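Local atomic coordinates of 6-phospho-beta-d glycosidase (Streptococcus pyogenes, PDB entry 5FOO), a protein that probably hydrolyses the beta-glycosidic bond of 6-phosphorylated glucosides, as a retaining glycoside hydrolase of family 1. Residues T80-D85 and A89-D94; A240-E245 and P262-A267; E245-D250 and W317-Y322. The protein carries 1 engineered substitution. All coordinates share one frame; numbering follows the deposited sequence.

Contact 1. Residues T80-D85 and A89-D94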
loop_
_atom_site.group_PDB
_atom_site.type_symbol
_atom_site.label_atom_id
_atom_site.label_comp_id
_atom_site.label_asym_id
_atom_site.label_seq_id
_atom_site.Cartn_x
_atom_site.Cartn_y
_atom_site.Cartn_z
ATOM N N THR A 80 -10.825 12.796 2.096
ATOM C CA THR A 80 -11.083 13.803 3.098
ATOM C C THR A 80 -10.581 15.199 2.724
ATOM O O THR A 80 -11.020 16.145 3.335
ATOM C CB THR A 80 -10.442 13.424 4.458
ATOM O OG1 THR A 80 -9.019 13.188 4.311
ATOM C CG2 THR A 80 -11.146 12.234 5.043
ATOM N N ARG A 81 -9.699 15.327 1.719
ATOM C CA ARG A 81 -9.261 16.655 1.186
ATOM C C ARG A 81 -10.038 17.060 -0.056
ATOM O O ARG A 81 -10.392 18.202 -0.190
ATOM C CB ARG A 81 -7.755 16.634 0.837
ATOM C CG ARG A 81 -7.237 17.951 0.325
ATOM C CD ARG A 81 -5.766 17.926 0.080
ATOM N NE ARG A 81 -4.966 17.731 1.269
ATOM C CZ ARG A 81 -4.758 18.612 2.233
ATOM N NH1 ARG A 81 -5.297 19.782 2.197
ATOM N NH2 ARG A 81 -3.956 18.286 3.283
ATOM N N LEU A 82 -10.255 16.134 -0.979
ATOM C CA LEU A 82 -10.861 16.491 -2.290
ATOM C C LEU A 82 -12.365 16.774 -2.222
ATOM O O LEU A 82 -12.872 17.603 -2.974
ATOM C CB LEU A 82 -10.630 15.411 -3.322
ATOM C CG LEU A 82 -11.064 15.752 -4.767
ATOM C CD1 LEU A 82 -10.449 17.097 -5.249
ATOM C CD2 LEU A 82 -10.635 14.608 -5.675
ATOM N N ILE A 83 -13.078 16.076 -1.339
ATOM C CA ILE A 83 -14.513 16.130 -1.327
ATOM C C ILE A 83 -15.083 16.995 -0.220
ATOM O O ILE A 83 -14.623 16.979 0.910
ATOM C CB ILE A 83 -15.099 14.703 -1.287
ATOM C CG1 ILE A 83 -14.692 13.902 -2.521
ATOM C CG2 ILE A 83 -16.632 14.756 -1.155
ATOM C CD1 ILE A 83 -15.069 14.521 -3.882
ATOM N N ASP A 84 -16.089 17.783 -0.572
ATOM C CA ASP A 84 -16.741 18.668 0.348
ATOM C C ASP A 84 -17.920 17.880 0.961
ATOM O O ASP A 84 -17.852 17.467 2.108
ATOM C CB ASP A 84 -17.171 19.948 -0.389
ATOM C CG ASP A 84 -18.068 20.873 0.465
ATOM O OD1 ASP A 84 -18.319 20.648 1.661
ATOM O OD2 ASP A 84 -18.572 21.832 -0.093
ATOM N N ASP A 85 -18.948 17.585 0.166
ATOM C CA ASP A 85 -20.131 16.901 0.664
ATOM C C ASP A 85 -19.947 15.473 0.137
ATOM O O ASP A 85 -19.925 15.250 -1.064
ATOM C CB ASP A 85 -21.388 17.631 0.125
ATOM C CG ASP A 85 -22.708 16.849 0.331
ATOM O OD1 ASP A 85 -22.721 15.671 0.735
ATOM O OD2 ASP A 85 -23.766 17.447 0.009
ATOM N N ALA A 89 -20.603 13.910 -3.570
ATOM C CA ALA A 89 -19.255 14.125 -4.066
ATOM C C ALA A 89 -19.032 15.514 -4.717
ATOM O O ALA A 89 -18.489 15.613 -5.837
ATOM C CB ALA A 89 -18.886 13.010 -5.016
ATOM N N THR A 90 -19.449 16.585 -4.040
ATOM C CA THR A 90 -19.050 17.908 -4.461
ATOM C C THR A 90 -17.587 18.144 -4.086
ATOM O O THR A 90 -17.013 17.443 -3.252
ATOM C CB THR A 90 -19.950 18.960 -3.894
ATOM O OG1 THR A 90 -20.015 18.836 -2.480
ATOM C CG2 THR A 90 -21.367 18.756 -4.467
ATOM N N ILE A 91 -16.984 19.105 -4.752
ATOM C CA ILE A 91 -15.510 19.330 -4.736
ATOM C C ILE A 91 -15.069 20.419 -3.781
ATOM O O ILE A 91 -15.662 21.461 -3.723
ATOM C CB ILE A 91 -15.018 19.674 -6.141
ATOM C CG1 ILE A 91 -15.276 18.471 -7.082
ATOM C CG2 ILE A 91 -13.549 20.024 -6.136
ATOM C CD1 ILE A 91 -15.034 18.768 -8.555
ATOM N N ASN A 92 -14.100 20.139 -2.928
ATOM C CA ASN A 92 -13.514 21.198 -2.116
ATOM C C ASN A 92 -12.553 21.958 -3.031
ATOM O O ASN A 92 -11.597 21.358 -3.558
ATOM C CB ASN A 92 -12.727 20.607 -0.942
ATOM C CG ASN A 92 -12.021 21.677 -0.148
ATOM O OD1 ASN A 92 -11.044 22.316 -0.583
ATOM N ND2 ASN A 92 -12.545 21.909 0.997
ATOM N N PRO A 93 -12.777 23.244 -3.236
ATOM C CA PRO A 93 -11.906 23.946 -4.208
ATOM C C PRO A 93 -10.435 23.978 -3.828
ATOM O O PRO A 93 -9.612 23.891 -4.736
ATOM C CB PRO A 93 -12.471 25.391 -4.210
ATOM C CG PRO A 93 -13.844 25.259 -3.740
ATOM C CD PRO A 93 -13.864 24.117 -2.761
ATOM N N ASP A 94 -10.082 24.065 -2.537
ATOM C CA ASP A 94 -8.649 24.052 -2.177
ATOM C C ASP A 94 -8.010 22.662 -2.393
ATOM O O ASP A 94 -6.861 22.563 -2.791
ATOM C CB ASP A 94 -8.293 24.582 -0.757
ATOM C CG ASP A 94 -6.697 24.776 -0.599
ATOM O OD1 ASP A 94 -5.919 23.800 -0.311
ATOM O OD2 ASP A 94 -6.198 25.904 -0.872
HETATM O O HOH W 1 -6.818 21.395 0.568
HETATM O O HOH W 2 -21.474 20.826 -1.426
#

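Contact 2. Residues A240-E245 and P262-A267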
loop_
_atom_site.group_PDB
_atom_site.type_symbol
_atom_site.label_atom_id
_atom_site.label_comp_id
_atom_site.label_asym_id
_atom_site.label_seq_id
_atom_site.Cartn_x
_atom_site.Cartn_y
_atom_site.Cartn_z
ATOM N N ALA A 240 -1.767 -25.170 7.202
ATOM C CA ALA A 240 -1.706 -23.818 7.749
ATOM C C ALA A 240 -1.292 -22.727 6.706
ATOM O O ALA A 240 -1.958 -21.676 6.605
ATOM C CB ALA A 240 -0.746 -23.746 8.924
ATOM N N ALA A 241 -0.192 -22.966 5.991
ATOM C CA ALA A 241 0.328 -22.050 4.929
ATOM C C ALA A 241 -0.662 -21.887 3.805
ATOM O O ALA A 241 -0.926 -20.764 3.342
ATOM C CB ALA A 241 1.662 -22.550 4.361
ATOM N N HIS A 242 -1.275 -23.013 3.452
ATOM C CA HIS A 242 -2.284 -23.050 2.434
ATOM C C HIS A 242 -3.416 -22.118 2.803
ATOM O O HIS A 242 -3.830 -21.290 1.964
ATOM C CB HIS A 242 -2.830 -24.471 2.203
ATOM C CG HIS A 242 -3.773 -24.547 1.046
ATOM N ND1 HIS A 242 -3.359 -24.362 -0.256
ATOM C CD2 HIS A 242 -5.102 -24.693 0.987
ATOM C CE1 HIS A 242 -4.380 -24.448 -1.069
ATOM N NE2 HIS A 242 -5.454 -24.639 -0.337
ATOM N N PHE A 243 -3.950 -22.241 4.019
ATOM C CA PHE A 243 -5.060 -21.375 4.362
ATOM C C PHE A 243 -4.582 -19.937 4.509
ATOM O O PHE A 243 -5.258 -19.017 4.070
ATOM C CB PHE A 243 -5.938 -21.864 5.558
ATOM C CG PHE A 243 -7.085 -20.923 5.834
ATOM C CD1 PHE A 243 -8.279 -21.025 5.128
ATOM C CD2 PHE A 243 -6.908 -19.837 6.667
ATOM C CE1 PHE A 243 -9.277 -20.078 5.322
ATOM C CE2 PHE A 243 -7.937 -18.883 6.863
ATOM C CZ PHE A 243 -9.098 -19.003 6.196
ATOM N N ALA A 244 -3.398 -19.714 5.075
ATOM C CA ALA A 244 -2.922 -18.367 5.220
ATOM C C ALA A 244 -2.769 -17.642 3.857
ATOM O O ALA A 244 -2.995 -16.414 3.762
ATOM C CB ALA A 244 -1.647 -18.314 5.971
ATOM N N GLU A 245 -2.440 -18.412 2.821
ATOM C CA GLU A 245 -2.351 -17.845 1.450
ATOM C C GLU A 245 -3.710 -17.568 0.936
ATOM O O GLU A 245 -3.935 -16.487 0.408
ATOM C CB GLU A 245 -1.573 -18.738 0.493
ATOM C CG GLU A 245 -0.156 -18.918 1.034
ATOM C CD GLU A 245 0.958 -18.696 0.074
ATOM O OE1 GLU A 245 0.687 -18.706 -1.115
ATOM O OE2 GLU A 245 2.110 -18.531 0.542
ATOM N N PRO A 262 -11.744 -17.014 -4.503
ATOM C CA PRO A 262 -11.326 -18.426 -4.524
ATOM C C PRO A 262 -12.344 -19.336 -3.842
ATOM O O PRO A 262 -12.777 -19.055 -2.695
ATOM C CB PRO A 262 -10.022 -18.448 -3.752
ATOM C CG PRO A 262 -9.768 -17.053 -3.296
ATOM C CD PRO A 262 -10.964 -16.197 -3.574
ATOM N N GLU A 263 -12.709 -20.408 -4.536
ATOM C CA GLU A 263 -13.824 -21.281 -4.152
ATOM C C GLU A 263 -13.560 -21.957 -2.803
ATOM O O GLU A 263 -14.433 -22.063 -1.940
ATOM C CB GLU A 263 -14.018 -22.356 -5.216
ATOM C CG GLU A 263 -14.493 -21.859 -6.559
ATOM C CD GLU A 263 -15.906 -22.266 -6.855
ATOM O OE1 GLU A 263 -16.825 -21.617 -6.280
ATOM O OE2 GLU A 263 -16.077 -23.239 -7.641
ATOM N N GLU A 264 -12.322 -22.363 -2.611
ATOM C CA GLU A 264 -11.950 -23.008 -1.372
ATOM C C GLU A 264 -12.119 -22.067 -0.174
ATOM O O GLU A 264 -12.545 -22.513 0.892
ATOM C CB GLU A 264 -10.531 -23.575 -1.452
ATOM C CG GLU A 264 -10.197 -24.490 -0.293
ATOM C CD GLU A 264 -8.763 -25.001 -0.313
ATOM O OE1 GLU A 264 -8.022 -24.820 -1.308
ATOM O OE2 GLU A 264 -8.361 -25.613 0.692
ATOM N N LEU A 265 -11.819 -20.771 -0.370
ATOM C CA LEU A 265 -11.938 -19.812 0.689
ATOM C C LEU A 265 -13.401 -19.599 1.037
ATOM O O LEU A 265 -13.766 -19.601 2.200
ATOM C CB LEU A 265 -11.202 -18.464 0.402
ATOM C CG LEU A 265 -11.438 -17.351 1.434
ATOM C CD1 LEU A 265 -10.853 -17.760 2.801
ATOM C CD2 LEU A 265 -10.848 -16.027 0.958
ATOM N N VAL A 266 -14.203 -19.342 0.019
ATOM C CA VAL A 266 -15.626 -19.318 0.135
ATOM C C VAL A 266 -16.213 -20.504 0.929
ATOM O O VAL A 266 -17.043 -20.256 1.771
ATOM C CB VAL A 266 -16.308 -19.257 -1.251
ATOM C CG1 VAL A 266 -17.803 -19.535 -1.186
ATOM C CG2 VAL A 266 -16.145 -17.856 -1.827
ATOM N N ALA A 267 -15.847 -21.750 0.631
ATOM C CA ALA A 267 -16.352 -22.917 1.418
ATOM C C ALA A 267 -15.936 -22.818 2.907
ATOM O O ALA A 267 -16.753 -23.064 3.775
ATOM C CB ALA A 267 -15.856 -24.243 0.815
#

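Contact 3. Residues E245-D250 and W317-Y322. With EDO (1,2-ethanediol), chain K.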
loop_
_atom_site.group_PDB
_atom_site.type_symbol
_atom_site.label_atom_id
_atom_site.label_comp_id
_atom_site.label_asym_id
_atom_site.label_seq_id
_atom_site.Cartn_x
_atom_site.Cartn_y
_atom_site.Cartn_z
ATOM N N GLU A 245 -2.440 -18.412 2.821
ATOM C CA GLU A 245 -2.351 -17.845 1.450
ATOM C C GLU A 245 -3.710 -17.568 0.936
ATOM O O GLU A 245 -3.935 -16.487 0.408
ATOM C CB GLU A 245 -1.573 -18.738 0.493
ATOM C CG GLU A 245 -0.156 -18.918 1.034
ATOM C CD GLU A 245 0.958 -18.696 0.074
ATOM O OE1 GLU A 245 0.687 -18.706 -1.115
ATOM O OE2 GLU A 245 2.110 -18.531 0.542
ATOM N N LEU A 246 -4.637 -18.502 1.133
ATOM C CA LEU A 246 -6.002 -18.284 0.638
ATOM C C LEU A 246 -6.599 -16.953 1.072
ATOM O O LEU A 246 -7.237 -16.269 0.257
ATOM C CB LEU A 246 -6.990 -19.364 1.062
ATOM C CG LEU A 246 -7.012 -20.705 0.385
ATOM C CD1 LEU A 246 -8.027 -21.568 1.126
ATOM C CD2 LEU A 246 -7.425 -20.549 -1.066
ATOM N N TRP A 247 -6.459 -16.656 2.372
ATOM C CA TRP A 247 -6.936 -15.445 2.982
ATOM C C TRP A 247 -6.051 -14.235 2.649
ATOM O O TRP A 247 -6.552 -13.256 2.132
ATOM C CB TRP A 247 -7.087 -15.608 4.532
ATOM C CG TRP A 247 -7.474 -14.360 5.221
ATOM C CD1 TRP A 247 -6.627 -13.540 5.914
ATOM C CD2 TRP A 247 -8.784 -13.771 5.343
ATOM N NE1 TRP A 247 -7.299 -12.471 6.396
ATOM C CE2 TRP A 247 -8.628 -12.572 6.037
ATOM C CE3 TRP A 247 -10.060 -14.115 4.890
ATOM C CZ2 TRP A 247 -9.679 -11.752 6.326
ATOM C CZ3 TRP A 247 -11.099 -13.302 5.184
ATOM C CH2 TRP A 247 -10.912 -12.121 5.884
ATOM N N ASN A 248 -4.780 -14.279 3.010
ATOM C CA ASN A 248 -3.937 -13.076 2.952
ATOM C C ASN A 248 -3.561 -12.656 1.517
ATOM O O ASN A 248 -3.262 -11.499 1.294
ATOM C CB ASN A 248 -2.661 -13.193 3.814
ATOM C CG ASN A 248 -2.982 -13.334 5.292
ATOM O OD1 ASN A 248 -3.339 -12.357 5.956
ATOM N ND2 ASN A 248 -2.953 -14.574 5.798
ATOM N N ASN A 249 -3.554 -13.605 0.590
ATOM C CA ASN A 249 -3.150 -13.354 -0.792
ATOM C C ASN A 249 -4.300 -13.567 -1.783
ATOM O O ASN A 249 -4.665 -12.619 -2.505
ATOM C CB ASN A 249 -1.920 -14.179 -1.159
ATOM C CG ASN A 249 -0.721 -13.794 -0.300
ATOM O OD1 ASN A 249 -0.710 -12.729 0.307
ATOM N ND2 ASN A 249 0.264 -14.614 -0.266
ATOM N N ASP A 250 -4.864 -14.775 -1.796
ATOM C CA ASP A 250 -5.781 -15.167 -2.862
ATOM C C ASP A 250 -7.059 -14.384 -2.952
ATOM O O ASP A 250 -7.509 -14.110 -4.074
ATOM C CB ASP A 250 -6.117 -16.616 -2.800
ATOM C CG ASP A 250 -4.945 -17.502 -3.024
ATOM O OD1 ASP A 250 -3.775 -17.045 -3.099
ATOM O OD2 ASP A 250 -5.194 -18.695 -3.059
ATOM N N TRP A 317 -14.685 -14.868 14.707
ATOM C CA TRP A 317 -13.927 -15.484 13.626
ATOM C C TRP A 317 -12.606 -14.723 13.362
ATOM O O TRP A 317 -12.525 -13.511 13.516
ATOM C CB TRP A 317 -14.765 -15.621 12.342
ATOM C CG TRP A 317 -14.094 -16.500 11.291
ATOM C CD1 TRP A 317 -14.174 -17.844 11.187
ATOM C CD2 TRP A 317 -13.217 -16.071 10.232
ATOM N NE1 TRP A 317 -13.429 -18.276 10.101
ATOM C CE2 TRP A 317 -12.814 -17.207 9.529
ATOM C CE3 TRP A 317 -12.736 -14.837 9.815
ATOM C CZ2 TRP A 317 -11.952 -17.143 8.426
ATOM C CZ3 TRP A 317 -11.867 -14.792 8.679
ATOM C CH2 TRP A 317 -11.501 -15.921 8.028
ATOM N N SER A 318 -11.561 -15.496 13.067
ATOM C CA SER A 318 -10.283 -14.969 12.647
ATOM C C SER A 318 -9.619 -15.978 11.691
ATOM O O SER A 318 -9.765 -17.169 11.872
ATOM C CB SER A 318 -9.350 -14.724 13.846
ATOM O OG SER A 318 -8.032 -14.636 13.376
ATOM N N PRO A 319 -8.862 -15.497 10.680
ATOM C CA PRO A 319 -8.085 -16.409 9.821
ATOM C C PRO A 319 -7.051 -17.192 10.605
ATOM O O PRO A 319 -6.710 -18.332 10.232
ATOM C CB PRO A 319 -7.425 -15.447 8.775
ATOM C CG PRO A 319 -7.458 -14.087 9.420
ATOM C CD PRO A 319 -8.720 -14.087 10.286
ATOM N N GLU A 320 -6.607 -16.608 11.719
ATOM C CA GLU A 320 -5.670 -17.236 12.658
ATOM C C GLU A 320 -6.201 -18.396 13.497
ATOM O O GLU A 320 -5.437 -19.019 14.269
ATOM C CB GLU A 320 -4.982 -16.182 13.557
ATOM C CG GLU A 320 -4.205 -15.144 12.741
ATOM C CD GLU A 320 -3.081 -14.432 13.494
ATOM O OE1 GLU A 320 -3.050 -14.444 14.735
ATOM O OE2 GLU A 320 -2.227 -13.811 12.828
ATOM N N TRP A 321 -7.454 -18.749 13.301
ATOM C CA TRP A 321 -7.944 -20.052 13.716
ATOM C C TRP A 321 -7.161 -21.148 13.031
ATOM O O TRP A 321 -7.121 -22.212 13.563
ATOM C CB TRP A 321 -9.399 -20.310 13.284
ATOM C CG TRP A 321 -10.546 -19.553 14.035
ATOM C CD1 TRP A 321 -10.423 -18.520 14.903
ATOM C CD2 TRP A 321 -11.961 -19.816 13.911
ATOM N NE1 TRP A 321 -11.680 -18.129 15.344
ATOM C CE2 TRP A 321 -12.630 -18.920 14.754
ATOM C CE3 TRP A 321 -12.708 -20.749 13.190
ATOM C CZ2 TRP A 321 -14.040 -18.910 14.885
ATOM C CZ3 TRP A 321 -14.100 -20.728 13.295
ATOM C CH2 TRP A 321 -14.748 -19.804 14.124
ATOM N N TYR A 322 -6.643 -20.931 11.809
ATOM C CA TYR A 322 -6.039 -21.997 11.033
ATOM C C TYR A 322 -4.509 -21.939 10.959
ATOM O O TYR A 322 -3.913 -22.792 10.298
ATOM C CB TYR A 322 -6.640 -22.031 9.617
ATOM C CG TYR A 322 -8.115 -22.263 9.645
ATOM C CD1 TYR A 322 -8.622 -23.494 9.965
ATOM C CD2 TYR A 322 -9.014 -21.200 9.484
ATOM C CE1 TYR A 322 -9.997 -23.700 10.080
ATOM C CE2 TYR A 322 -10.390 -21.390 9.558
ATOM C CZ TYR A 322 -10.887 -22.644 9.876
ATOM O OH TYR A 322 -12.263 -22.874 9.951
HETATM C C1 EDO K . -5.794 -20.449 17.273
HETATM O O1 EDO K . -6.526 -21.585 16.727
HETATM C C2 EDO K . -6.741 -19.276 17.539
HETATM O O2 EDO K . -6.000 -18.061 17.334
#

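Contact 1. Residues T80-D85 and A89-D94
Asn92 N gives a nearly straight hydrogen bond to Leu82 O (2.8 Å), and Asp84 N another to Thr90 O (2.9 Å), in the hairpin-shaped connection between helix 79-82 and helix 93-108 of the (beta/alpha)8 barrel. The two bonds flank a single antiparallel bridge, in which Ile83 and Ile91 form the non-hydrogen-bonded pair. The branches of Ile83 gather round Thr90 O: CB lies 3.9 Å from Thr90 O, CG2, set anti to the backbone N, comes to 3.4 Å from that oxygen and also meets Ala89 CA, and CD1, at the tip, rests near Thr90 O and Ala89 CB. Phe145 of helix 136-153 touches this side chain as well. Asn92 is the N-cap of helix 93-108, and its CB sits 3.4 Å from Arg81 O. With CG anti to the backbone N (chi1 176°), its amide is placed so that OD1 accepts from Gly95 N and ND2 bonds to Gln26 OE1. The guanidinium of Arg81, salt-bridged to Glu20, is linked through a water in its plane to Asp94 OD1. At the other end, Thr90 N donates to Asp85 O at 3.3 Å, while Thr90 OG1 accepts from Asp85 N at 3.1 Å.

Contact 2. Residues A240-E245 and P262-A267
His242 and Glu264 reach toward each other from opposite directions and bridge two helices that follow one another on the outside of the (beta/alpha)8 barrel, 235-258 and 263-271. The carboxylate sits at the edge of the imidazole, its plane turned 32° from that of the ring. His242 NE2 donates to Glu264 OE1 over 2.8 Å in an almost linear bond: the acceptor lies in the ring plane, whereas the donor meets the syn side of OE1 from 30° out of the carboxylate plane. Glu264 can span the gap because its chain is extended, with CG anti to the backbone N (chi1 -169°) and the next torsion also near 180°. This is a His-carboxylate pair between two exposed side chains, and a negative carboxylate so placed would be expected to favour a protonated imidazole.

One residue further along each helix, the contact becomes apolar and buried. Phe243 and Leu265 cross at about a right angle, a leucine methyl meeting the phenyl ring obliquely. Tyr322 and Pro319 also pack on Phe243, and Leu251 touches Leu265. Leu265 CD1 lies 3.8 Å from Phe243 CE1 and 4.0 Å from Phe243 CZ.

Contact 3. Residues E245-D250 and W317-Y322
An aromatic cluster on the outer side of the (beta/alpha)8 barrel joins helix 235-258, at a wider pi-type turn, to the long loop between strands 302-305 and 324-325. Trp247 is its centre, receiving Trp317 and Pro319 over one face of the indole. The two tryptophans form a T-shaped (edge-to-face) pair: the six-membered ring of Trp317 points its edge at the six-membered ring of Trp247, with centroids 5.3 Å apart and planes at 64°. Trp317 CZ3 and CH2 do the touching, CZ3 lying 3.9 Å from Trp247 CZ3. Pro319 covers the other half of the indole. Its CB stands 3.7 Å from the centroid of the five-membered ring of Trp247, 16° off the ring normal, in a CH-pi contact, while Pro319 CG lies 3.4 Å from Trp247 NE1. With CG anti to the backbone N (chi1 176°), the indole of Trp247 extends from the helix toward the loop. An ST turn shapes the loop beside the proline: Ser318 OG accepts from Glu320 N at 2.9 Å. Val190 of helix 186-208 touches both tryptophans.

Each indole N-H is used outside the pair, Trp247 NE1 bonding to Glu171 OE2 and Trp317 NE1 to Asp272 OD2. No hydrogen bond links the two segments. Their cohesion rests on dispersion and on the weak electrostatics of C-H groups over a pi face, while the buried indole nitrogens are satisfied by carboxylates, in bonds that would limit the rotation of both rings.

How the contacts relate
From the N terminus, contact 1 comes first and closes a tight turn with three residues between its segments, joining the end of helix 79-82 to the start of helix 93-108. It stands apart, its centre about 40 Å from that of contact 2 and 37 Å from that of contact 3. Those two cross along the chain: helix 235-258 supplies 240-245 and then 245-250, followed by 262-267 and finally 317-322. They share Glu245, and their centres are about 7 Å apart. Contact 2 closes a short helix-to-helix connection, and contact 3 a 66-residue excursion that includes strand 293-297 of the barrel. Together they tie helix 263-271 and the loop before strand 324-325 to one helix.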